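Local atomic coordinates of tumor necrosis factor ligand superfamily member 13 (Mus musculus, PDB entry 1U5X), a protein that acts as a homotrimeric cytokine of the tumor necrosis factor family, binding the receptors TACI and BCMA and taking part in the regulation of tumor cell growth. Residues S57-H62 / M68-S73. Numbering follows the deposited sequence.
Sequences SQVLFH and MGQVVS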
loop_
_atom_site.group_PDB
_atom_site.type_symbol
_atom_site.label_atom_id
_atom_site.label_comp_id
_atom_site.label_asym_id
_atom_site.label_seq_id
_atom_site.Cartn_x
_atom_site.Cartn_y
_atom_site.Cartn_z
ATOM N N SER A 57 2.021 6.748 2.686
ATOM C CA SER A 57 3.342 7.335 2.592
ATOM C C SER A 57 4.221 6.419 1.775
ATOM O O SER A 57 4.308 5.230 2.046
ATOM C CB SER A 57 3.951 7.488 3.973
ATOM O OG SER A 57 5.345 7.758 3.899
ATOM N N GLN A 58 4.884 6.975 0.770
ATOM C CA GLN A 58 5.946 6.280 0.081
ATOM C C GLN A 58 7.176 7.147 0.088
ATOM O O GLN A 58 7.106 8.381 -0.097
ATOM C CB GLN A 58 5.617 5.938 -1.375
ATOM C CG GLN A 58 6.700 5.057 -2.072
ATOM C CD GLN A 58 6.231 4.523 -3.417
ATOM O OE1 GLN A 58 5.369 3.609 -3.447
ATOM N NE2 GLN A 58 6.823 5.009 -4.506
ATOM N N VAL A 59 8.303 6.496 0.314
ATOM C CA VAL A 59 9.596 7.150 0.137
ATOM C C VAL A 59 10.465 6.282 -0.750
ATOM O O VAL A 59 10.559 5.055 -0.569
ATOM C CB VAL A 59 10.291 7.452 1.496
ATOM C CG1 VAL A 59 11.654 8.124 1.249
ATOM C CG2 VAL A 59 9.405 8.298 2.412
ATOM N N LEU A 60 11.121 6.926 -1.716
ATOM C CA LEU A 60 12.040 6.258 -2.619
ATOM C C LEU A 60 13.480 6.464 -2.139
ATOM O O LEU A 60 13.951 7.587 -2.075
ATOM C CB LEU A 60 11.859 6.813 -4.030
ATOM C CG LEU A 60 12.896 6.410 -5.070
ATOM C CD1 LEU A 60 13.046 4.893 -5.045
ATOM C CD2 LEU A 60 12.478 6.954 -6.473
ATOM N N PHE A 61 14.153 5.388 -1.757
ATOM C CA PHE A 61 15.518 5.512 -1.187
ATOM C C PHE A 61 16.603 5.095 -2.173
ATOM O O PHE A 61 16.424 4.114 -2.910
ATOM C CB PHE A 61 15.622 4.630 0.052
ATOM C CG PHE A 61 14.703 5.028 1.165
ATOM C CD1 PHE A 61 15.091 5.982 2.111
ATOM C CD2 PHE A 61 13.487 4.398 1.321
ATOM C CE1 PHE A 61 14.241 6.321 3.158
ATOM C CE2 PHE A 61 12.653 4.728 2.355
ATOM C CZ PHE A 61 13.031 5.682 3.285
ATOM N N HIS A 62 17.755 5.782 -2.130
ATOM C CA HIS A 62 18.909 5.466 -2.983
ATOM C C HIS A 62 20.168 5.078 -2.186
ATOM O O HIS A 62 21.214 4.823 -2.778
ATOM C CB HIS A 62 19.213 6.651 -3.916
ATOM N N MET A 68 16.742 1.281 5.631
ATOM C CA MET A 68 16.096 2.568 5.482
ATOM C C MET A 68 14.606 2.428 5.745
ATOM O O MET A 68 14.046 1.367 5.592
ATOM C CB MET A 68 16.291 3.097 4.073
ATOM C CG MET A 68 17.755 3.350 3.704
ATOM S SD MET A 68 18.659 4.397 4.876
ATOM C CE MET A 68 17.732 5.971 4.776
ATOM N N GLY A 69 13.974 3.521 6.122
ATOM C CA GLY A 69 12.547 3.521 6.315
ATOM C C GLY A 69 12.050 4.821 6.898
ATOM O O GLY A 69 12.779 5.556 7.556
ATOM N N GLN A 70 10.780 5.061 6.707
ATOM C CA GLN A 70 10.169 6.289 7.175
ATOM C C GLN A 70 9.215 5.983 8.303
ATOM O O GLN A 70 8.658 4.915 8.364
ATOM C CB GLN A 70 9.462 7.038 6.066
ATOM C CG GLN A 70 8.147 6.460 5.601
ATOM C CD GLN A 70 8.334 5.543 4.448
ATOM O OE1 GLN A 70 9.420 4.915 4.294
ATOM N NE2 GLN A 70 7.297 5.437 3.620
ATOM N N VAL A 71 9.023 6.958 9.178
ATOM C CA VAL A 71 8.139 6.856 10.307
ATOM C C VAL A 71 7.121 7.976 10.261
ATOM O O VAL A 71 7.494 9.143 10.202
ATOM C CB VAL A 71 8.939 7.010 11.620
ATOM C CG1 VAL A 71 8.062 6.675 12.829
ATOM C CG2 VAL A 71 10.210 6.149 11.607
ATOM N N VAL A 72 5.843 7.627 10.304
ATOM C CA VAL A 72 4.737 8.581 10.256
ATOM C C VAL A 72 4.059 8.659 11.615
ATOM O O VAL A 72 3.639 7.638 12.143
ATOM C CB VAL A 72 3.676 8.148 9.203
ATOM C CG1 VAL A 72 2.516 9.110 9.137
ATOM C CG2 VAL A 72 4.312 8.015 7.796
ATOM N N SER A 73 3.997 9.865 12.192
ATOM C CA SER A 73 3.534 10.089 13.556
ATOM C C SER A 73 2.556 11.247 13.651
ATOM O O SER A 73 2.514 12.132 12.771
ATOM C CB SER A 73 4.700 10.363 14.516
ATOM O OG SER A 73 5.739 9.420 14.389
#
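Gln70 reaches Ser57 by a folded route: chi1 of 74° sets CG between the backbone N and the carbonyl carbon, and a bend at chi2 (-93°) turns the amide toward strand 51-61. Ser57 answers with OG anti to its own N (166°). NE2 of Gln70 donates to Ser57 OG at 3.0 Å, with the hydroxyl oxygen lying somewhat out of the amide plane; a second bond from NE2, to Cys101 O, ties the same group to strand 99-109. Val59 lies alongside the glutamine, running the other way, its CG2 3.6 Å from Gln70 CD. The amide oxygen ends at the rim of the Phe61 ring, in the ring plane and 3.8 Å from CE2; this buried OE1 finds no hydrogen-bond partner in the model.

The segments run roughly antiparallel, yet strands 51-61 and 71-75, on which they lie, belong to the two facing sheets of the TNF-domain jelly roll, so side chains rather than backbone bonds join them across the interior. Phe61 is sandwiched there. Val59 CG1 lies over one face, toward the rim, while Met68 CB makes a CH-pi contact with the opposite one, 3.8 Å from the ring centroid. The methionine chain curls back, leaving CE 3.8 Å from Phe61 CD1. Ile119 of strand 114-119 packs against Phe61, Met68 and Gln70. At the far end, Val72 CG2 rests 3.9 Å from Ser57 CB.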